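Local coordinates for protein haloacid delahogenase-like family hydrolase (Xanthomonas campestris pv. campestris, PDB 2PKE) that binds magnesium and probably acts as a phosphatase of the haloacid dehalogenase-like hydrolase superfamily, at residues 10-14 against 243-248; 41-46 against 86-92; 128-132 against 153-157; 185-189 against 204-208. One frame throughout, in Å; residues are numbered along the deposited sequence.

Interaction 1. Residues 10-14 against 243-248; sequences GQAIQ and LDAQAG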
loop_
_atom_site.group_PDB
_atom_site.type_symbol
_atom_site.label_atom_id
_atom_site.label_comp_id
_atom_site.label_asym_id
_atom_site.label_seq_id
_atom_site.Cartn_x
_atom_site.Cartn_y
_atom_site.Cartn_z
ATOM N N GLY A 10 -16.388 1.066 32.344
ATOM C CA GLY A 10 -17.254 2.225 32.474
ATOM C C GLY A 10 -17.669 2.905 31.187
ATOM O O GLY A 10 -18.264 3.974 31.253
ATOM N N GLN A 11 -17.299 2.319 30.038
ATOM C CA GLN A 11 -17.757 2.775 28.705
ATOM C C GLN A 11 -17.935 1.563 27.792
ATOM O O GLN A 11 -17.303 0.520 28.008
ATOM C CB GLN A 11 -16.790 3.797 28.073
ATOM C CG GLN A 11 -15.499 3.206 27.570
ATOM C CD GLN A 11 -14.458 4.273 27.258
ATOM O OE1 GLN A 11 -14.052 5.013 28.151
ATOM N NE2 GLN A 11 -14.021 4.359 25.995
ATOM N N ALA A 12 -18.768 1.695 26.765
ATOM C CA ALA A 12 -19.077 0.574 25.867
ATOM C C ALA A 12 -18.228 0.676 24.596
ATOM O O ALA A 12 -17.518 -0.266 24.257
ATOM C CB ALA A 12 -20.560 0.516 25.533
ATOM N N ILE A 13 -18.217 1.836 23.939
ATOM C CA ILE A 13 -17.381 2.015 22.749
ATOM C C ILE A 13 -15.910 2.185 23.194
ATOM O O ILE A 13 -15.625 2.903 24.142
ATOM C CB ILE A 13 -17.854 3.239 21.909
ATOM C CG1 ILE A 13 -19.241 3.031 21.302
ATOM C CG2 ILE A 13 -16.781 3.683 20.829
ATOM C CD1 ILE A 13 -19.404 1.795 20.543
ATOM N N GLN A 14 -14.984 1.509 22.534
ATOM C CA GLN A 14 -13.573 1.581 22.908
ATOM C C GLN A 14 -12.679 2.157 21.822
ATOM O O GLN A 14 -11.564 2.575 22.119
ATOM C CB GLN A 14 -13.055 0.181 23.269
ATOM C CG GLN A 14 -13.791 -0.523 24.404
ATOM C CD GLN A 14 -13.540 0.085 25.728
ATOM O OE1 GLN A 14 -12.532 0.783 25.918
ATOM N NE2 GLN A 14 -14.434 -0.187 26.701
ATOM N N LEU A 243 -23.549 7.515 20.905
ATOM C CA LEU A 243 -23.466 6.129 20.451
ATOM C C LEU A 243 -22.985 5.232 21.569
ATOM O O LEU A 243 -23.523 4.139 21.756
ATOM C CB LEU A 243 -22.610 6.005 19.195
ATOM C CG LEU A 243 -23.327 6.572 17.926
ATOM C CD1 LEU A 243 -22.268 6.708 16.775
ATOM C CD2 LEU A 243 -24.522 5.733 17.541
ATOM N N ASP A 244 -21.997 5.704 22.322
ATOM C CA ASP A 244 -21.511 4.985 23.454
ATOM C C ASP A 244 -22.583 4.774 24.495
ATOM O O ASP A 244 -22.649 3.713 25.080
ATOM C CB ASP A 244 -20.330 5.721 24.043
ATOM C CG ASP A 244 -19.614 4.938 25.142
ATOM O OD1 ASP A 244 -19.981 3.807 25.480
ATOM O OD2 ASP A 244 -18.668 5.506 25.680
ATOM N N ALA A 245 -23.411 5.778 24.741
ATOM C CA ALA A 245 -24.484 5.647 25.726
ATOM C C ALA A 245 -25.472 4.548 25.309
ATOM O O ALA A 245 -25.820 3.703 26.101
ATOM C CB ALA A 245 -25.192 6.959 25.922
ATOM N N GLN A 246 -25.879 4.577 24.041
ATOM C CA GLN A 246 -26.792 3.597 23.438
ATOM C C GLN A 246 -26.207 2.186 23.528
ATOM O O GLN A 246 -26.882 1.228 23.923
ATOM C CB GLN A 246 -27.008 4.015 21.979
ATOM C CG GLN A 246 -28.022 3.181 21.175
ATOM C CD GLN A 246 -28.327 3.757 19.753
ATOM O OE1 GLN A 246 -27.995 4.895 19.435
ATOM N NE2 GLN A 246 -28.932 2.918 18.901
ATOM N N ALA A 247 -24.926 2.072 23.194
ATOM C CA ALA A 247 -24.222 0.770 23.217
ATOM C C ALA A 247 -24.208 0.150 24.622
ATOM O O ALA A 247 -24.412 -1.073 24.830
ATOM C CB ALA A 247 -22.770 0.963 22.695
ATOM N N GLY A 248 -23.921 1.002 25.585
ATOM C CA GLY A 248 -23.875 0.581 26.980
ATOM C C GLY A 248 -25.212 0.104 27.522
ATOM O O GLY A 248 -25.243 -0.808 28.292
#
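The methyl group of Ala-12 lies against one side of helix 236-250, where its CB comes within 3.6 Å of Ala-247 CB and 3.4 Å of Gly-248 N. One turn earlier on the helix, the carboxylate of Asp-244 (chi1 -172°, t) reaches out to the loop. Asp-244 OD1 accepts two backbone hydrogen bonds, one from Ala-12 N at 2.8 Å (N-H...O angle 151°) and one from Ile-13 N at 3.1 Å (162°), so a single oxygen accepts from two successive amides of the loop. Its OD2 is hydrogen-bonded to Tyr-128 OH. Ile-13 adds an apolar contact, with CD1 4.1 Å from Ala-247 CB and CG1 4.0 Å from Asp-244 CB, and it also touches Trp-202 of the central sheet. Within the loop, Gln-11 NE2 donates to Ile-13 O at 2.9 Å, tying the side chain back to the loop backbone, and it bonds Asp-127 O as well. The contact thus joins the segment leading into strand 15-18 to the C-terminal helix, far from the magnesium site. Only 243 Å² is buried, and the polar part is specific, consistent with Asp-244 fixing the direction of the loop's NH groups while Ala-12 and Ile-13 pack on Ala-247.

Interaction 2. Residues 41-46 against 86-92; sequences ILSGYL and LTEARIE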
loop_
_atom_site.group_PDB
_atom_site.type_symbol
_atom_site.label_atom_id
_atom_site.label_comp_id
_atom_site.label_asym_id
_atom_site.label_seq_id
_atom_site.Cartn_x
_atom_site.Cartn_y
_atom_site.Cartn_z
ATOM N N ILE A 41 -7.499 19.147 -21.482
ATOM C CA ILE A 41 -6.606 18.518 -22.508
ATOM C C ILE A 41 -7.398 17.941 -23.702
ATOM O O ILE A 41 -7.090 18.212 -24.899
ATOM C CB ILE A 41 -5.718 17.399 -21.913
ATOM C CG1 ILE A 41 -4.763 17.985 -20.886
ATOM C CG2 ILE A 41 -4.929 16.728 -23.012
ATOM C CD1 ILE A 41 -4.256 17.005 -19.949
ATOM N N LEU A 42 -8.422 17.152 -23.386
ATOM C CA LEU A 42 -9.264 16.546 -24.431
ATOM C C LEU A 42 -9.964 17.594 -25.305
ATOM O O LEU A 42 -10.180 17.378 -26.511
ATOM C CB LEU A 42 -10.301 15.595 -23.811
ATOM C CG LEU A 42 -9.813 14.233 -23.277
ATOM C CD1 LEU A 42 -10.981 13.501 -22.717
ATOM C CD2 LEU A 42 -9.159 13.400 -24.378
ATOM N N SER A 43 -10.304 18.743 -24.722
ATOM C CA SER A 43 -11.102 19.729 -25.464
ATOM C C SER A 43 -10.464 20.113 -26.800
ATOM O O SER A 43 -11.172 20.508 -27.714
ATOM C CB SER A 43 -11.387 20.982 -24.617
ATOM O OG SER A 43 -10.199 21.723 -24.377
ATOM N N GLY A 44 -9.141 19.968 -26.920
ATOM C CA GLY A 44 -8.427 20.229 -28.170
ATOM C C GLY A 44 -8.555 19.144 -29.240
ATOM O O GLY A 44 -7.998 19.268 -30.358
ATOM N N TYR A 45 -9.271 18.076 -28.890
ATOM C CA TYR A 45 -9.502 16.955 -29.785
ATOM C C TYR A 45 -10.986 16.745 -30.075
ATOM O O TYR A 45 -11.332 16.281 -31.142
ATOM C CB TYR A 45 -8.879 15.692 -29.168
ATOM C CG TYR A 45 -7.373 15.804 -29.053
ATOM C CD1 TYR A 45 -6.548 15.398 -30.087
ATOM C CD2 TYR A 45 -6.779 16.320 -27.911
ATOM C CE1 TYR A 45 -5.168 15.526 -29.999
ATOM C CE2 TYR A 45 -5.397 16.449 -27.810
ATOM C CZ TYR A 45 -4.605 16.048 -28.861
ATOM O OH TYR A 45 -3.237 16.147 -28.790
ATOM N N LEU A 46 -11.853 17.098 -29.128
ATOM C CA LEU A 46 -13.255 16.706 -29.149
ATOM C C LEU A 46 -14.161 17.894 -28.819
ATOM O O LEU A 46 -13.791 18.745 -28.007
ATOM C CB LEU A 46 -13.499 15.606 -28.116
ATOM C CG LEU A 46 -12.556 14.398 -28.122
ATOM C CD1 LEU A 46 -12.728 13.563 -26.887
ATOM C CD2 LEU A 46 -12.777 13.566 -29.362
ATOM N N LEU A 86 -10.779 7.961 -26.688
ATOM C CA LEU A 86 -11.647 9.067 -27.032
ATOM C C LEU A 86 -11.184 9.797 -28.287
ATOM O O LEU A 86 -12.022 10.193 -29.094
ATOM C CB LEU A 86 -11.760 10.068 -25.885
ATOM C CG LEU A 86 -12.648 9.669 -24.721
ATOM C CD1 LEU A 86 -12.429 10.614 -23.500
ATOM C CD2 LEU A 86 -14.086 9.645 -25.165
ATOM N N THR A 87 -9.865 9.988 -28.429
ATOM C CA THR A 87 -9.302 10.724 -29.563
ATOM C C THR A 87 -8.884 9.810 -30.718
ATOM O O THR A 87 -8.250 10.280 -31.675
ATOM C CB THR A 87 -8.090 11.551 -29.147
ATOM O OG1 THR A 87 -7.012 10.670 -28.808
ATOM C CG2 THR A 87 -8.426 12.459 -27.926
ATOM N N GLU A 88 -9.288 8.534 -30.649
ATOM C CA GLU A 88 -8.963 7.513 -31.664
ATOM C C GLU A 88 -7.459 7.531 -31.933
ATOM O O GLU A 88 -7.032 7.631 -33.082
ATOM C CB GLU A 88 -9.752 7.721 -32.976
ATOM C CG GLU A 88 -11.309 7.681 -32.869
ATOM C CD GLU A 88 -11.864 6.329 -32.393
ATOM O OE1 GLU A 88 -11.121 5.319 -32.441
ATOM O OE2 GLU A 88 -13.045 6.272 -31.968
ATOM N N ALA A 89 -6.675 7.482 -30.862
ATOM C CA ALA A 89 -5.204 7.532 -30.931
ATOM C C ALA A 89 -4.634 8.771 -31.647
ATOM O O ALA A 89 -3.488 8.760 -32.105
ATOM C CB ALA A 89 -4.638 6.211 -31.538
ATOM N N ARG A 90 -5.422 9.849 -31.731
ATOM C CA ARG A 90 -4.917 11.127 -32.292
ATOM C C ARG A 90 -4.133 11.921 -31.264
ATOM O O ARG A 90 -3.303 12.775 -31.628
ATOM C CB ARG A 90 -6.036 12.019 -32.816
ATOM C CG ARG A 90 -6.325 11.867 -34.272
ATOM C CD ARG A 90 -6.867 10.505 -34.624
ATOM N NE ARG A 90 -7.336 10.476 -36.015
ATOM C CZ ARG A 90 -7.817 9.404 -36.635
ATOM N NH1 ARG A 90 -7.912 8.238 -36.001
ATOM N NH2 ARG A 90 -8.205 9.501 -37.893
ATOM N N ILE A 91 -4.384 11.650 -29.981
ATOM C CA ILE A 91 -3.795 12.465 -28.955
ATOM C C ILE A 91 -2.283 12.513 -29.086
ATOM O O ILE A 91 -1.639 11.481 -29.281
ATOM C CB ILE A 91 -4.200 12.021 -27.550
ATOM C CG1 ILE A 91 -3.809 13.139 -26.556
ATOM C CG2 ILE A 91 -3.569 10.636 -27.186
ATOM C CD1 ILE A 91 -4.501 13.113 -25.197
ATOM N N GLU A 92 -1.723 13.726 -29.021
ATOM C CA GLU A 92 -0.275 13.916 -29.025
ATOM C C GLU A 92 0.456 13.394 -27.769
ATOM O O GLU A 92 -0.049 13.519 -26.682
ATOM C CB GLU A 92 0.027 15.401 -29.189
ATOM C CG GLU A 92 -0.273 15.920 -30.592
ATOM C CD GLU A 92 0.563 15.264 -31.651
ATOM O OE1 GLU A 92 1.555 14.579 -31.313
ATOM O OE2 GLU A 92 0.213 15.432 -32.827
#
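Tyr-45 adopts chi1 -64° (m) with chi2 -89°, which sends its ring along the 87-92 segment: CB sits 3.5 Å from Thr-87 CG2, CE1 3.5 Å from Ile-91 CA, and OH accepts a nearly linear hydrogen bond from Glu-92 N (2.9 Å, 173°). Glu-92 is the N-cap residue of helix 93-107. Thr-87, in the p rotamer (68°), places OG1 3.0 Å from Ile-91 N, which donates to it, and OG1 is also hydrogen-bonded to Ala-83 O, while CG2 meets Leu-42 CD2 at 3.7 Å. Leu-42 and Leu-86 are both m,t, and their CD1 atoms approach to 3.3 Å; Leu-46, also m,t, lays CD1 3.8 Å from Leu-86 CB. Ile-91 is t,t, bringing CD1 within 4.2 Å of Ile-41 CG2. The turn from Thr-87 to Arg-90 is type I', and Glu-88, at positive phi, is the C-prime residue of a Schellman motif ending helix 72-86. Apolar packing thus lies beside the tyrosine hydroxyl, which bonds both the N-cap amide of Glu-92 and Asp-95, so the ring is held at the start of helix 93-107.

Interaction 3. Residues 128-132 against 153-157; sequences YAVVL and LFPRI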
loop_
_atom_site.group_PDB
_atom_site.type_symbol
_atom_site.label_atom_id
_atom_site.label_comp_id
_atom_site.label_asym_id
_atom_site.label_seq_id
_atom_site.Cartn_x
_atom_site.Cartn_y
_atom_site.Cartn_z
ATOM N N TYR A 128 -11.303 7.629 24.040
ATOM C CA TYR A 128 -11.377 6.471 23.157
ATOM C C TYR A 128 -10.041 6.294 22.444
ATOM O O TYR A 128 -9.366 7.296 22.191
ATOM C CB TYR A 128 -12.435 6.721 22.101
ATOM C CG TYR A 128 -13.778 6.994 22.699
ATOM C CD1 TYR A 128 -14.585 5.945 23.111
ATOM C CD2 TYR A 128 -14.221 8.289 22.910
ATOM C CE1 TYR A 128 -15.838 6.184 23.699
ATOM C CE2 TYR A 128 -15.493 8.530 23.483
ATOM C CZ TYR A 128 -16.278 7.478 23.903
ATOM O OH TYR A 128 -17.543 7.693 24.525
ATOM N N ALA A 129 -9.671 5.049 22.125
ATOM C CA ALA A 129 -8.631 4.757 21.138
ATOM C C ALA A 129 -9.100 5.305 19.828
ATOM O O ALA A 129 -10.314 5.293 19.555
ATOM C CB ALA A 129 -8.405 3.266 20.980
ATOM N N VAL A 130 -8.161 5.761 19.002
ATOM C CA VAL A 130 -8.507 6.262 17.644
ATOM C C VAL A 130 -7.651 5.563 16.580
ATOM O O VAL A 130 -6.515 5.209 16.835
ATOM C CB VAL A 130 -8.382 7.794 17.509
ATOM C CG1 VAL A 130 -9.397 8.515 18.423
ATOM C CG2 VAL A 130 -6.926 8.266 17.749
ATOM N N VAL A 131 -8.202 5.332 15.387
ATOM C CA VAL A 131 -7.449 4.721 14.304
ATOM C C VAL A 131 -7.869 5.412 12.995
ATOM O O VAL A 131 -9.022 5.742 12.792
ATOM C CB VAL A 131 -7.653 3.143 14.229
ATOM C CG1 VAL A 131 -9.170 2.738 14.257
ATOM C CG2 VAL A 131 -6.889 2.542 13.000
ATOM N N LEU A 132 -6.934 5.592 12.093
ATOM C CA LEU A 132 -7.278 6.069 10.736
ATOM C C LEU A 132 -7.377 4.854 9.844
ATOM O O LEU A 132 -6.413 4.111 9.740
ATOM C CB LEU A 132 -6.210 6.991 10.186
ATOM C CG LEU A 132 -6.726 7.861 9.035
ATOM C CD1 LEU A 132 -5.974 9.169 9.032
ATOM C CD2 LEU A 132 -6.608 7.152 7.718
ATOM N N LEU A 153 -1.816 12.515 16.384
ATOM C CA LEU A 153 -3.045 11.919 16.855
ATOM C C LEU A 153 -3.333 10.543 16.276
ATOM O O LEU A 153 -4.128 9.813 16.835
ATOM C CB LEU A 153 -4.263 12.805 16.525
ATOM C CG LEU A 153 -4.305 14.211 17.121
ATOM C CD1 LEU A 153 -5.409 15.047 16.487
ATOM C CD2 LEU A 153 -4.517 14.081 18.632
ATOM N N PHE A 154 -2.704 10.190 15.163
ATOM C CA PHE A 154 -2.962 8.931 14.511
ATOM C C PHE A 154 -1.667 8.162 14.407
ATOM O O PHE A 154 -1.069 8.098 13.341
ATOM C CB PHE A 154 -3.595 9.154 13.153
ATOM C CG PHE A 154 -5.008 9.629 13.238
ATOM C CD1 PHE A 154 -5.996 8.758 13.698
ATOM C CD2 PHE A 154 -5.360 10.945 12.870
ATOM C CE1 PHE A 154 -7.343 9.179 13.785
ATOM C CE2 PHE A 154 -6.703 11.386 12.962
ATOM C CZ PHE A 154 -7.697 10.481 13.402
ATOM N N PRO A 155 -1.228 7.601 15.535
ATOM C CA PRO A 155 -0.157 6.612 15.515
ATOM C C PRO A 155 -0.676 5.291 14.834
ATOM O O PRO A 155 -0.030 4.754 13.896
ATOM C CB PRO A 155 0.193 6.440 17.010
ATOM C CG PRO A 155 -1.085 6.793 17.769
ATOM C CD PRO A 155 -1.790 7.813 16.886
ATOM N N ARG A 156 -1.866 4.835 15.251
ATOM C CA ARG A 156 -2.545 3.722 14.566
ATOM C C ARG A 156 -3.096 4.126 13.183
ATOM O O ARG A 156 -4.074 4.922 13.090
ATOM C CB ARG A 156 -3.720 3.213 15.409
ATOM C CG ARG A 156 -3.396 2.839 16.824
ATOM C CD ARG A 156 -4.662 2.512 17.575
ATOM N NE ARG A 156 -4.336 1.713 18.744
ATOM C CZ ARG A 156 -4.044 2.204 19.942
ATOM N NH1 ARG A 156 -4.062 3.517 20.169
ATOM N NH2 ARG A 156 -3.736 1.369 20.932
ATOM N N ILE A 157 -2.500 3.564 12.125
ATOM C CA ILE A 157 -2.938 3.822 10.727
ATOM C C ILE A 157 -3.041 2.549 9.878
ATOM O O ILE A 157 -2.095 1.758 9.832
ATOM C CB ILE A 157 -1.984 4.772 10.076
ATOM C CG1 ILE A 157 -2.310 4.916 8.589
ATOM C CG2 ILE A 157 -0.564 4.358 10.453
ATOM C CD1 ILE A 157 -1.114 4.918 7.685
HETATM O O HOH W 1 -4.626 6.408 15.772
#
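Leu-153 opens the segment with its carbonyl O 3.3 Å from Val-130 CG2, a packing contact beside the strand. Next, Phe-154 (chi1 -72°, m) lays its ring against strand 129-135: CD1 lies 3.7 Å from Leu-132 N and 3.9 Å from Leu-132 CB, CE1 is 4.1 Å from Val-130 CG2, and Leu-132 CD1 sits over one ring face. The ring also meets Phe-18 of the neighbouring strand, their planes about 75° apart. Here the segment enters the edge strand 157-160 of the parallel sheet, completing the beta-alpha-beta connection from strand 129-135 through helix 138-148, as expected of the Rossmann-like HAD core. Arg-156 O accepts a hydrogen bond from Leu-132 N (3.1 Å, 172°) and receives another from water 1 (3.1 Å), which also donates to Val-130 O at 2.5 Å; Arg-156 CD lies 3.4 Å from Val-130 O, and the guanidinium has Ala-129 CB over one face. Ile-157 pairs with Leu-132 in a parallel bridge, CA to CA 4.9 Å, both side chains on the same sheet face.

Interaction 4. Residues 185-189 against 204-208; sequences IGNSL and IYTPY. With MG (magnesium ion), chain C.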
loop_
_atom_site.group_PDB
_atom_site.type_symbol
_atom_site.label_atom_id
_atom_site.label_comp_id
_atom_site.label_asym_id
_atom_site.label_seq_id
_atom_site.Cartn_x
_atom_site.Cartn_y
_atom_site.Cartn_z
ATOM N N ILE A 185 -16.072 6.771 11.566
ATOM C CA ILE A 185 -16.464 8.111 11.083
ATOM C C ILE A 185 -15.998 8.283 9.653
ATOM O O ILE A 185 -14.821 8.100 9.357
ATOM C CB ILE A 185 -15.905 9.253 11.943
ATOM C CG1 ILE A 185 -16.317 9.111 13.416
ATOM C CG2 ILE A 185 -16.356 10.624 11.375
ATOM C CD1 ILE A 185 -15.816 10.206 14.309
ATOM N N GLY A 186 -16.921 8.611 8.754
ATOM C CA GLY A 186 -16.543 8.877 7.384
ATOM C C GLY A 186 -17.564 9.584 6.527
ATOM O O GLY A 186 -18.690 9.829 6.931
ATOM N N ASN A 187 -17.153 9.925 5.317
ATOM C CA ASN A 187 -17.996 10.679 4.406
ATOM C C ASN A 187 -18.750 9.846 3.403
ATOM O O ASN A 187 -19.574 10.401 2.689
ATOM C CB ASN A 187 -17.168 11.706 3.646
ATOM C CG ASN A 187 -16.188 11.081 2.667
ATOM O OD1 ASN A 187 -15.148 10.563 3.082
ATOM N ND2 ASN A 187 -16.493 11.147 1.368
ATOM N N SER A 188 -18.427 8.552 3.298
ATOM C CA SER A 188 -19.104 7.650 2.340
ATOM C C SER A 188 -19.939 6.613 3.102
ATOM O O SER A 188 -19.392 5.828 3.838
ATOM C CB SER A 188 -18.054 6.947 1.471
ATOM O OG SER A 188 -18.645 5.923 0.698
ATOM N N LEU A 189 -21.260 6.701 2.997
ATOM C CA LEU A 189 -22.182 5.662 3.445
ATOM C C LEU A 189 -21.762 4.276 2.919
ATOM O O LEU A 189 -21.643 3.351 3.688
ATOM C CB LEU A 189 -23.615 5.973 2.967
ATOM C CG LEU A 189 -24.611 6.708 3.889
ATOM C CD1 LEU A 189 -26.067 6.513 3.392
ATOM C CD2 LEU A 189 -24.497 6.265 5.308
ATOM N N ILE A 204 -20.743 7.044 12.180
ATOM C CA ILE A 204 -21.008 8.471 12.044
ATOM C C ILE A 204 -20.749 8.881 10.573
ATOM O O ILE A 204 -19.649 8.689 10.034
ATOM C CB ILE A 204 -20.158 9.291 12.976
ATOM C CG1 ILE A 204 -20.573 9.010 14.439
ATOM C CG2 ILE A 204 -20.237 10.791 12.634
ATOM C CD1 ILE A 204 -19.531 9.543 15.454
ATOM N N TYR A 205 -21.782 9.441 9.975
ATOM C CA TYR A 205 -21.830 9.852 8.587
ATOM C C TYR A 205 -21.765 11.361 8.463
ATOM O O TYR A 205 -22.686 12.056 8.871
ATOM C CB TYR A 205 -23.104 9.378 7.984
ATOM C CG TYR A 205 -23.335 9.777 6.539
ATOM C CD1 TYR A 205 -22.315 9.678 5.608
ATOM C CD2 TYR A 205 -24.587 10.208 6.106
ATOM C CE1 TYR A 205 -22.534 10.014 4.274
ATOM C CE2 TYR A 205 -24.824 10.557 4.794
ATOM C CZ TYR A 205 -23.792 10.463 3.879
ATOM O OH TYR A 205 -23.991 10.774 2.551
ATOM N N THR A 206 -20.677 11.843 7.862
ATOM C CA THR A 206 -20.443 13.273 7.592
ATOM C C THR A 206 -20.134 13.476 6.111
ATOM O O THR A 206 -18.972 13.410 5.687
ATOM C CB THR A 206 -19.306 13.827 8.438
ATOM O OG1 THR A 206 -19.659 13.704 9.807
ATOM C CG2 THR A 206 -19.064 15.307 8.154
ATOM N N PRO A 207 -21.184 13.694 5.308
ATOM C CA PRO A 207 -20.957 13.827 3.872
ATOM C C PRO A 207 -20.121 15.075 3.512
ATOM O O PRO A 207 -20.177 16.075 4.206
ATOM C CB PRO A 207 -22.380 13.874 3.304
ATOM C CG PRO A 207 -23.219 14.345 4.404
ATOM C CD PRO A 207 -22.608 13.785 5.649
ATOM N N TYR A 208 -19.316 14.965 2.452
ATOM C CA TYR A 208 -18.466 16.050 2.010
ATOM C C TYR A 208 -19.187 16.757 0.878
ATOM O O TYR A 208 -19.554 16.112 -0.096
ATOM C CB TYR A 208 -17.141 15.497 1.513
ATOM C CG TYR A 208 -16.132 16.579 1.210
ATOM C CD1 TYR A 208 -15.563 17.324 2.240
ATOM C CD2 TYR A 208 -15.749 16.860 -0.099
ATOM C CE1 TYR A 208 -14.660 18.321 1.988
ATOM C CE2 TYR A 208 -14.828 17.859 -0.363
ATOM C CZ TYR A 208 -14.295 18.585 0.690
ATOM O OH TYR A 208 -13.363 19.574 0.456
HETATM MG MG MG C . -13.480 9.595 2.297
HETATM O O HOH W 2 -19.176 12.602 0.932
HETATM O O HOH W 3 -13.909 10.258 0.384
HETATM O O HOH W 4 -22.294 8.625 0.864
HETATM O O HOH W 5 -14.840 7.901 2.144
HETATM O O HOH W 6 -11.844 8.261 1.921
#
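Ile-185 opens residues 185-189 in a parallel bridge with Ile-204, their CA atoms 4.7 Å apart and their side chains on one sheet face, with Ile-185 CG1 3.8 Å from Ile-204 CD1. Gly-186 carries the pairing forward: its N donates to Ile-204 O (3.0 Å, 166°), and its O accepts from Thr-206 N (3.0 Å, 176°). At Asn-187 the chain leaves the strand. Asn-187 OD1 binds magnesium at 2.1 Å, while waters 3, 5 and 6 lie 2.1, 2.2 and 2.1 Å from the ion, and Asp-19 and Asp-21 complete the site; OD1 is also hydrogen-bonded to Thr-23 OG1, and Asp-19, Asp-21 and Thr-23 fit a HAD-type DxDx(T/V) pattern. Water 2 ties the two segments together, donating to Asn-187 O (2.8 Å) and accepting from Asn-187 ND2 (3.1 Å) and Tyr-208 N (2.8 Å). Ser-188 is the N-cap of helix 189-198, its OG hydrogen-bonded to Ser-191 N. Leu-189 adds a CH-pi contact, CG 3.8 Å from the Tyr-205 ring centroid and 9° off its normal. The strands 182-186 and 202-205, joined by helix 189-198, form a beta-alpha-beta unit between strands 15-18 and 227-229, with helix 236-250 packed on the isoleucine face.

Overall arrangement
Interactions 1, 3 and 4 belong to the core built round the parallel sheet, whereas interaction 2 lies in the helical region, its centre 56, 45 and 37 Å from theirs. Along the chain, interaction 1 pairs residues near the two termini and encloses the others, which follow in series as 2, 3 and 4. Interactions 1 and 3 touch through Asp-244 OD2 and Tyr-128 OH, 2.7 Å apart, and interactions 1 and 4 through Leu-243 CD1 and Ile-204 CG1, 3.7 Å apart. Interactions 3 and 4, centres about 17 Å apart, reach the same sheet on either side of strand 15-18, which leads to the magnesium ligands Asp-19 and Asp-21. The metal site thus sits within the core, remote from interaction 2.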